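Local coordinates for protein putative mandelate racemase (Zymomonas mobilis, PDB 2OX4) that binds magnesium and probably acts as an acid-sugar dehydratase or related lyase of the mandelate racemase branch of the enolase superfamily, at residues V167-N175 with E190-V199; Q134-K142 with H343-E351. One frame throughout, in Å; residues are numbered along the deposited sequence.

How the contacts relate
From the N terminus, the chain first meets contact 2 at residues 134-142, in the loop after strand 126-131. It then runs through helix 147-159 and strand 164-167 into contact 1, whose halves, 167-175 and 190-199, close a short loop between that strand and helix 189-206. Some 150 residues later, with most of the barrel traversed, strand 341-344 delivers residues 343-351 back to the first loop, so contact 2 closes a long loop that contains contact 1. The centres lie about 20 Å apart, yet the two meet: Gln134 OE1 is 2.9 Å from Asp168 N, a probable hydrogen bond, and His172 CE1 packs on Phe135 CE1.

Contact 1 of 2, residues V167-N175 with E190-V199; sequences VDVLAHDRN and ETIKIGVERV
Arg198 and Arg174 reach across this contact in different ways, one to backbone carbonyls and the other to carboxylates. The chain of Arg198, extended from CG to NE, slides past Val169 in the opposite direction, its CB 3.8 Å from Val169 CG1. Its NH1 then bonds both Val169 O and His172 O at 2.8 Å. NH1 lies above the carbonyl plane of Val169 but is tilted only 24° from that of His172. NH2 adds weak bonds to His172 O and Asp173 O, and Gly145 O takes a further bond from it. Ile194 CG2 lies over the centre of one guanidinium face.

Helix 189-206 is the one that follows strand 164-167 in the (beta/alpha)-barrel of the enolase superfamily, and the loop between them folds back along it. The two backbones come closest at Val169 and Gly195, whose CA atoms are 5.0 Å apart; a side chain at Gly195 would clash with Leu170 CD2.

Farther out, Arg174 holds Glu197 side-on, NE to OE1 at 2.9 Å and NH2 to OE2 at 3.0 Å, with the two planes 59° apart. End-on, NH1 and NH2 both bond Glu190 OE2, NH1 meeting the anti lone pair of that oxygen at 2.8 Å. Ile194 CG1 rests over one face of this guanidinium, while Lys193 NZ binds Glu190 OE1 and extends the salt-bridge network.

Contact 2 of 2, residues Q134-K142 with H343-E351; sequences QFGWGKERK and HHQKTLLPE
Phe135 brings its CB to 3.9 Å from Gln345 NE2, while the carbonyl of Gly136 accepts that NE2 at 3.2 Å in a nearly straight bond (171°) lying in both the carbonyl and amide planes. At Trp137, CG stands anti to the backbone N (chi1 -162°), which swings the indole toward the other segment: Leu348 CD1 sits 3.7 Å from the centroid of the six-membered ring and 3° off its normal, a CH-pi contact, and His343 O meets the ring edge. The indole NE1 bonds Glu160.

Strands 126-131 and 341-344 are parallel neighbours in the barrel sheet, and here the loop after the first packs on the end of the second and the 3-10 turn that follows it; the His344 side chain is about 7 Å from the bound magnesium.

Gly138 CA is tight against Leu348 CD1, at 3.4 Å. Lys139 CB then touches Leu348 O, and Leu349 CD2 lies against the carbonyls of Gly138 and Lys139. Arg141, its chain extended from CG to NE, crosses Gln345 at about a right angle and gives OE1 a weak NH1 bond. With an alanine at Gln345, Gly136 O and Arg141 NH1 would probably lose these partners, and a gap would be likely to open beside Phe135 CB.

Contact 1 of 2, residues V167-N175 with E190-V199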
loop_
_atom_site.group_PDB
_atom_site.type_symbol
_atom_site.label_atom_id
_atom_site.label_comp_id
_atom_site.label_asym_id
_atom_site.label_seq_id
_atom_site.Cartn_x
_atom_site.Cartn_y
_atom_site.Cartn_z
ATOM N N VAL C 167 -17.030 33.300 0.291
ATOM C CA VAL C 167 -18.398 33.275 -0.203
ATOM C C VAL C 167 -18.802 31.842 -0.575
ATOM O O VAL C 167 -17.983 31.072 -1.100
ATOM C CB VAL C 167 -18.555 34.251 -1.389
ATOM C CG1 VAL C 167 -17.597 33.905 -2.534
ATOM C CG2 VAL C 167 -19.998 34.340 -1.845
ATOM N N ASP C 168 -20.043 31.493 -0.245
ATOM C CA ASP C 168 -20.700 30.290 -0.765
ATOM C C ASP C 168 -21.500 30.702 -1.994
ATOM O O ASP C 168 -22.505 31.416 -1.875
ATOM C CB ASP C 168 -21.615 29.687 0.304
ATOM C CG ASP C 168 -22.277 28.372 -0.137
ATOM O OD1 ASP C 168 -22.307 28.056 -1.350
ATOM O OD2 ASP C 168 -22.768 27.647 0.751
ATOM N N VAL C 169 -21.051 30.247 -3.160
ATOM C CA VAL C 169 -21.647 30.659 -4.437
ATOM C C VAL C 169 -22.637 29.639 -5.034
ATOM O O VAL C 169 -23.273 29.923 -6.053
ATOM C CB VAL C 169 -20.579 31.076 -5.487
ATOM C CG1 VAL C 169 -19.759 32.265 -4.983
ATOM C CG2 VAL C 169 -19.652 29.899 -5.835
ATOM N N LEU C 170 -22.760 28.462 -4.404
ATOM C CA LEU C 170 -23.651 27.402 -4.917
ATOM C C LEU C 170 -24.951 27.274 -4.153
ATOM O O LEU C 170 -25.932 26.749 -4.695
ATOM C CB LEU C 170 -22.929 26.033 -4.983
ATOM C CG LEU C 170 -21.720 25.928 -5.920
ATOM C CD1 LEU C 170 -20.932 24.617 -5.702
ATOM C CD2 LEU C 170 -22.094 26.084 -7.386
ATOM N N ALA C 171 -24.978 27.755 -2.907
ATOM C CA ALA C 171 -26.065 27.442 -1.983
ATOM C C ALA C 171 -27.415 28.011 -2.430
ATOM O O ALA C 171 -28.462 27.392 -2.205
ATOM C CB ALA C 171 -25.741 27.924 -0.591
ATOM N N HIS C 172 -27.384 29.193 -3.041
ATOM C CA HIS C 172 -28.619 29.920 -3.351
ATOM C C HIS C 172 -28.850 29.999 -4.842
ATOM O O HIS C 172 -27.909 30.157 -5.622
ATOM C CB HIS C 172 -28.592 31.323 -2.738
ATOM C CG HIS C 172 -28.407 31.315 -1.257
ATOM N ND1 HIS C 172 -27.166 31.385 -0.666
ATOM C CD2 HIS C 172 -29.301 31.209 -0.246
ATOM C CE1 HIS C 172 -27.302 31.340 0.648
ATOM N NE2 HIS C 172 -28.589 31.228 0.928
ATOM N N ASP C 173 -30.119 29.876 -5.240
ATOM C CA ASP C 173 -30.497 30.190 -6.616
ATOM C C ASP C 173 -30.437 31.694 -6.876
ATOM O O ASP C 173 -30.127 32.468 -5.969
ATOM C CB ASP C 173 -31.860 29.571 -6.999
ATOM C CG ASP C 173 -33.056 30.189 -6.259
ATOM O OD1 ASP C 173 -34.126 29.537 -6.250
ATOM O OD2 ASP C 173 -32.959 31.305 -5.694
ATOM N N ARG C 174 -30.745 32.098 -8.103
ATOM C CA ARG C 174 -30.653 33.504 -8.499
ATOM C C ARG C 174 -31.696 34.436 -7.839
ATOM O O ARG C 174 -31.572 35.657 -7.924
ATOM C CB ARG C 174 -30.680 33.624 -10.021
ATOM C CG ARG C 174 -29.374 33.248 -10.720
ATOM C CD ARG C 174 -29.366 33.827 -12.119
ATOM N NE ARG C 174 -28.166 33.539 -12.910
ATOM C CZ ARG C 174 -28.053 32.519 -13.758
ATOM N NH1 ARG C 174 -29.060 31.666 -13.902
ATOM N NH2 ARG C 174 -26.936 32.345 -14.459
ATOM N N ASN C 175 -32.692 33.863 -7.162
ATOM C CA ASN C 175 -33.571 34.629 -6.259
ATOM C C ASN C 175 -33.115 34.628 -4.799
ATOM O O ASN C 175 -33.810 35.156 -3.926
ATOM C CB ASN C 175 -35.024 34.129 -6.327
ATOM C CG ASN C 175 -35.555 34.039 -7.744
ATOM O OD1 ASN C 175 -36.247 33.083 -8.090
ATOM N ND2 ASN C 175 -35.233 35.030 -8.572
ATOM N N GLU C 190 -26.303 25.009 -15.828
ATOM C CA GLU C 190 -26.784 26.294 -15.289
ATOM C C GLU C 190 -26.317 26.553 -13.854
ATOM O O GLU C 190 -26.045 27.697 -13.485
ATOM C CB GLU C 190 -28.312 26.407 -15.389
ATOM C CG GLU C 190 -28.870 27.838 -15.246
ATOM C CD GLU C 190 -28.375 28.798 -16.327
ATOM O OE1 GLU C 190 -28.132 28.358 -17.470
ATOM O OE2 GLU C 190 -28.234 30.006 -16.037
ATOM N N THR C 191 -26.200 25.488 -13.061
ATOM C CA THR C 191 -25.707 25.596 -11.682
ATOM C C THR C 191 -24.238 25.992 -11.651
ATOM O O THR C 191 -23.834 26.878 -10.891
ATOM C CB THR C 191 -25.920 24.291 -10.912
ATOM O OG1 THR C 191 -27.319 23.996 -10.895
ATOM C CG2 THR C 191 -25.411 24.412 -9.462
ATOM N N ILE C 192 -23.445 25.331 -12.487
ATOM C CA ILE C 192 -22.058 25.725 -12.697
ATOM C C ILE C 192 -21.963 27.204 -13.100
ATOM O O ILE C 192 -21.154 27.955 -12.550
ATOM C CB ILE C 192 -21.364 24.804 -13.734
ATOM C CG1 ILE C 192 -21.416 23.329 -13.287
ATOM C CG2 ILE C 192 -19.936 25.259 -14.008
ATOM C CD1 ILE C 192 -20.590 23.011 -12.017
ATOM N N LYS C 193 -22.822 27.622 -14.030
ATOM C CA LYS C 193 -22.832 29.013 -14.504
ATOM C C LYS C 193 -23.130 30.005 -13.378
ATOM O O LYS C 193 -22.460 31.031 -13.278
ATOM C CB LYS C 193 -23.828 29.188 -15.658
ATOM C CG LYS C 193 -23.828 30.589 -16.277
ATOM C CD LYS C 193 -23.805 30.544 -17.800
ATOM C CE LYS C 193 -25.183 30.792 -18.387
ATOM N NZ LYS C 193 -25.957 29.527 -18.517
ATOM N N ILE C 194 -24.128 29.697 -12.552
ATOM C CA ILE C 194 -24.492 30.534 -11.393
ATOM C C ILE C 194 -23.288 30.725 -10.451
ATOM O O ILE C 194 -22.975 31.850 -10.043
ATOM C CB ILE C 194 -25.702 29.951 -10.627
ATOM C CG1 ILE C 194 -27.004 30.190 -11.406
ATOM C CG2 ILE C 194 -25.847 30.578 -9.253
ATOM C CD1 ILE C 194 -28.179 29.353 -10.915
ATOM N N GLY C 195 -22.595 29.631 -10.139
ATOM C CA GLY C 195 -21.404 29.708 -9.305
ATOM C C GLY C 195 -20.276 30.495 -9.953
ATOM O O GLY C 195 -19.693 31.369 -9.319
ATOM N N VAL C 196 -19.976 30.186 -11.212
ATOM C CA VAL C 196 -18.923 30.869 -11.960
ATOM C C VAL C 196 -19.201 32.377 -12.069
ATOM O O VAL C 196 -18.296 33.186 -11.849
ATOM C CB VAL C 196 -18.726 30.278 -13.374
ATOM C CG1 VAL C 196 -17.847 31.185 -14.226
ATOM C CG2 VAL C 196 -18.085 28.886 -13.295
ATOM N N GLU C 197 -20.439 32.749 -12.401
ATOM C CA GLU C 197 -20.755 34.175 -12.620
ATOM C C GLU C 197 -20.551 34.997 -11.341
ATOM O O GLU C 197 -20.136 36.155 -11.412
ATOM C CB GLU C 197 -22.168 34.387 -13.203
ATOM C CG GLU C 197 -23.303 34.173 -12.210
ATOM C CD GLU C 197 -24.678 34.407 -12.811
ATOM O OE1 GLU C 197 -25.637 34.573 -12.029
ATOM O OE2 GLU C 197 -24.793 34.396 -14.055
ATOM N N ARG C 198 -20.820 34.385 -10.185
ATOM C CA ARG C 198 -20.626 35.036 -8.893
ATOM C C ARG C 198 -19.142 35.208 -8.566
ATOM O O ARG C 198 -18.716 36.300 -8.184
ATOM C CB ARG C 198 -21.360 34.284 -7.784
ATOM C CG ARG C 198 -22.866 34.411 -7.857
ATOM C CD ARG C 198 -23.577 33.289 -7.142
ATOM N NE ARG C 198 -25.027 33.462 -7.209
ATOM C CZ ARG C 198 -25.917 32.670 -6.620
ATOM N NH1 ARG C 198 -25.519 31.613 -5.923
ATOM N NH2 ARG C 198 -27.216 32.924 -6.746
ATOM N N VAL C 199 -18.355 34.144 -8.740
ATOM C CA VAL C 199 -16.904 34.220 -8.532
ATOM C C VAL C 199 -16.261 35.231 -9.480
ATOM O O VAL C 199 -15.450 36.070 -9.056
ATOM C CB VAL C 199 -16.216 32.828 -8.717
ATOM C CG1 VAL C 199 -14.685 32.976 -8.681
ATOM C CG2 VAL C 199 -16.703 31.843 -7.645
#

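Contact 2 of 2, residues Q134-K142 with H343-E351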
loop_
_atom_site.group_PDB
_atom_site.type_symbol
_atom_site.label_atom_id
_atom_site.label_comp_id
_atom_site.label_asym_id
_atom_site.label_seq_id
_atom_site.Cartn_x
_atom_site.Cartn_y
_atom_site.Cartn_z
ATOM N N GLN C 134 -22.442 35.999 0.986
ATOM C CA GLN C 134 -23.760 35.663 0.441
ATOM C C GLN C 134 -24.931 35.975 1.393
ATOM O O GLN C 134 -26.089 35.950 0.972
ATOM C CB GLN C 134 -23.788 34.205 -0.051
ATOM C CG GLN C 134 -23.918 33.160 1.047
ATOM C CD GLN C 134 -22.605 32.823 1.747
ATOM O OE1 GLN C 134 -21.540 33.337 1.399
ATOM N NE2 GLN C 134 -22.683 31.941 2.746
ATOM N N PHE C 135 -24.631 36.273 2.660
ATOM C CA PHE C 135 -25.653 36.664 3.642
ATOM C C PHE C 135 -25.653 38.171 3.926
ATOM O O PHE C 135 -26.362 38.645 4.823
ATOM C CB PHE C 135 -25.473 35.904 4.958
ATOM C CG PHE C 135 -25.726 34.430 4.845
ATOM C CD1 PHE C 135 -26.851 33.954 4.183
ATOM C CD2 PHE C 135 -24.835 33.516 5.399
ATOM C CE1 PHE C 135 -27.087 32.589 4.078
ATOM C CE2 PHE C 135 -25.062 32.151 5.295
ATOM C CZ PHE C 135 -26.190 31.688 4.631
ATOM N N GLY C 136 -24.851 38.907 3.166
ATOM C CA GLY C 136 -24.686 40.341 3.370
ATOM C C GLY C 136 -23.531 40.689 4.296
ATOM O O GLY C 136 -23.366 40.087 5.368
ATOM N N TRP C 137 -22.734 41.668 3.878
ATOM C CA TRP C 137 -21.777 42.322 4.764
ATOM C C TRP C 137 -22.315 43.695 5.205
ATOM O O TRP C 137 -21.848 44.723 4.726
ATOM C CB TRP C 137 -20.428 42.462 4.043
ATOM C CG TRP C 137 -19.291 42.725 4.989
ATOM C CD1 TRP C 137 -18.639 43.907 5.179
ATOM C CD2 TRP C 137 -18.685 41.782 5.887
ATOM N NE1 TRP C 137 -17.667 43.762 6.137
ATOM C CE2 TRP C 137 -17.674 42.468 6.592
ATOM C CE3 TRP C 137 -18.901 40.423 6.163
ATOM C CZ2 TRP C 137 -16.874 41.844 7.551
ATOM C CZ3 TRP C 137 -18.105 39.805 7.121
ATOM C CH2 TRP C 137 -17.105 40.517 7.803
ATOM N N GLY C 138 -23.270 43.730 6.136
ATOM C CA GLY C 138 -23.022 43.398 7.530
ATOM C C GLY C 138 -24.227 43.173 8.431
ATOM O O GLY C 138 -24.460 42.049 8.874
ATOM N N LYS C 139 -24.981 44.230 8.732
ATOM C CA LYS C 139 -25.854 44.204 9.917
ATOM C C LYS C 139 -27.342 43.891 9.707
ATOM O O LYS C 139 -28.088 43.715 10.679
ATOM C CB LYS C 139 -25.637 45.421 10.820
ATOM C CG LYS C 139 -26.508 46.625 10.535
ATOM C CD LYS C 139 -26.403 47.617 11.684
ATOM C CE LYS C 139 -25.007 48.232 11.764
ATOM N NZ LYS C 139 -24.493 48.305 13.161
ATOM N N GLU C 140 -27.766 43.800 8.450
ATOM C CA GLU C 140 -28.933 42.991 8.110
ATOM C C GLU C 140 -28.542 41.722 7.353
ATOM O O GLU C 140 -27.935 41.776 6.278
ATOM C CB GLU C 140 -30.002 43.796 7.357
ATOM C CG GLU C 140 -29.472 44.712 6.262
ATOM C CD GLU C 140 -30.495 44.963 5.168
ATOM O OE1 GLU C 140 -31.206 45.989 5.244
ATOM O OE2 GLU C 140 -30.591 44.133 4.235
ATOM N N ARG C 141 -28.877 40.579 7.942
ATOM C CA ARG C 141 -28.666 39.288 7.301
ATOM C C ARG C 141 -29.743 39.047 6.250
ATOM O O ARG C 141 -30.940 38.997 6.570
ATOM C CB ARG C 141 -28.685 38.178 8.352
ATOM C CG ARG C 141 -28.307 36.805 7.834
ATOM C CD ARG C 141 -28.191 35.851 9.001
ATOM N NE ARG C 141 -28.106 34.459 8.577
ATOM C CZ ARG C 141 -27.035 33.688 8.742
ATOM N NH1 ARG C 141 -25.939 34.173 9.323
ATOM N NH2 ARG C 141 -27.065 32.429 8.323
ATOM N N LYS C 142 -29.310 38.918 4.997
ATOM C CA LYS C 142 -30.214 38.671 3.878
ATOM C C LYS C 142 -29.470 37.960 2.765
ATOM O O LYS C 142 -28.426 38.431 2.307
ATOM C CB LYS C 142 -30.806 39.980 3.348
ATOM C CG LYS C 142 -32.135 39.786 2.625
ATOM C CD LYS C 142 -32.550 41.035 1.869
ATOM C CE LYS C 142 -33.778 40.774 1.008
ATOM N NZ LYS C 142 -34.019 41.888 0.047
ATOM N N HIS C 343 -13.622 36.223 9.988
ATOM C CA HIS C 343 -14.500 37.142 10.709
ATOM C C HIS C 343 -15.908 37.089 10.136
ATOM O O HIS C 343 -16.151 37.548 9.015
ATOM C CB HIS C 343 -13.940 38.571 10.724
ATOM C CG HIS C 343 -14.707 39.498 11.616
ATOM N ND1 HIS C 343 -14.903 39.246 12.959
ATOM C CD2 HIS C 343 -15.343 40.667 11.356
ATOM C CE1 HIS C 343 -15.620 40.225 13.489
ATOM N NE2 HIS C 343 -15.912 41.090 12.535
ATOM N N HIS C 344 -16.814 36.485 10.910
ATOM C CA HIS C 344 -18.120 36.072 10.409
ATOM C C HIS C 344 -19.064 37.253 10.427
ATOM O O HIS C 344 -19.032 38.079 11.354
ATOM C CB HIS C 344 -18.691 34.928 11.249
ATOM C CG HIS C 344 -19.736 34.121 10.543
ATOM N ND1 HIS C 344 -20.985 34.620 10.237
ATOM C CD2 HIS C 344 -19.727 32.838 10.104
ATOM C CE1 HIS C 344 -21.698 33.685 9.633
ATOM N NE2 HIS C 344 -20.958 32.593 9.540
ATOM N N GLN C 345 -19.900 37.325 9.393
ATOM C CA GLN C 345 -20.902 38.386 9.265
ATOM C C GLN C 345 -21.893 38.466 10.437
ATOM O O GLN C 345 -22.383 39.551 10.766
ATOM C CB GLN C 345 -21.618 38.313 7.904
ATOM C CG GLN C 345 -22.556 37.113 7.694
ATOM C CD GLN C 345 -23.954 37.345 8.263
ATOM O OE1 GLN C 345 -24.422 36.584 9.109
ATOM N NE2 GLN C 345 -24.619 38.408 7.809
ATOM N N LYS C 346 -22.173 37.328 11.077
ATOM C CA LYS C 346 -23.117 37.296 12.199
ATOM C C LYS C 346 -22.699 38.222 13.355
ATOM O O LYS C 346 -23.551 38.767 14.047
ATOM C CB LYS C 346 -23.357 35.858 12.683
ATOM C CG LYS C 346 -22.328 35.347 13.688
ATOM C CD LYS C 346 -21.844 33.966 13.352
ATOM C CE LYS C 346 -22.718 32.928 13.968
ATOM N NZ LYS C 346 -22.803 31.705 13.111
ATOM N N THR C 347 -21.393 38.435 13.525
ATOM C CA THR C 347 -20.871 39.265 14.622
ATOM C C THR C 347 -21.216 40.737 14.423
ATOM O O THR C 347 -21.090 41.547 15.349
ATOM C CB THR C 347 -19.330 39.137 14.777
ATOM O OG1 THR C 347 -18.678 39.814 13.696
ATOM C CG2 THR C 347 -18.898 37.676 14.787
ATOM N N LEU C 348 -21.644 41.069 13.209
ATOM C CA LEU C 348 -22.082 42.421 12.868
ATOM C C LEU C 348 -23.545 42.720 13.242
ATOM O O LEU C 348 -23.986 43.870 13.166
ATOM C CB LEU C 348 -21.812 42.710 11.382
ATOM C CG LEU C 348 -20.420 42.306 10.860
ATOM C CD1 LEU C 348 -20.380 42.198 9.345
ATOM C CD2 LEU C 348 -19.306 43.220 11.373
ATOM N N LEU C 349 -24.287 41.697 13.658
ATOM C CA LEU C 349 -25.703 41.858 14.001
ATOM C C LEU C 349 -25.857 42.197 15.488
ATOM O O LEU C 349 -25.101 41.684 16.318
ATOM C CB LEU C 349 -26.492 40.589 13.650
ATOM C CG LEU C 349 -26.167 39.830 12.355
ATOM C CD1 LEU C 349 -26.834 38.465 12.363
ATOM C CD2 LEU C 349 -26.575 40.617 11.108
ATOM N N PRO C 350 -26.828 43.072 15.832
ATOM C CA PRO C 350 -27.125 43.438 17.235
ATOM C C PRO C 350 -27.510 42.271 18.172
ATOM O O PRO C 350 -27.284 42.356 19.383
ATOM C CB PRO C 350 -28.305 44.406 17.099
ATOM C CG PRO C 350 -28.188 44.957 15.706
ATOM C CD PRO C 350 -27.692 43.805 14.884
ATOM N N GLU C 351 -28.095 41.203 17.626
ATOM C CA GLU C 351 -28.443 40.020 18.437
ATOM C C GLU C 351 -27.199 39.309 18.984
ATOM O O GLU C 351 -27.257 38.635 20.019
ATOM C CB GLU C 351 -29.271 39.029 17.625
ATOM C CG GLU C 351 -28.607 38.527 16.332
ATOM C CD GLU C 351 -29.633 38.075 15.329
ATOM O OE1 GLU C 351 -29.425 37.026 14.681
ATOM O OE2 GLU C 351 -30.666 38.765 15.208
#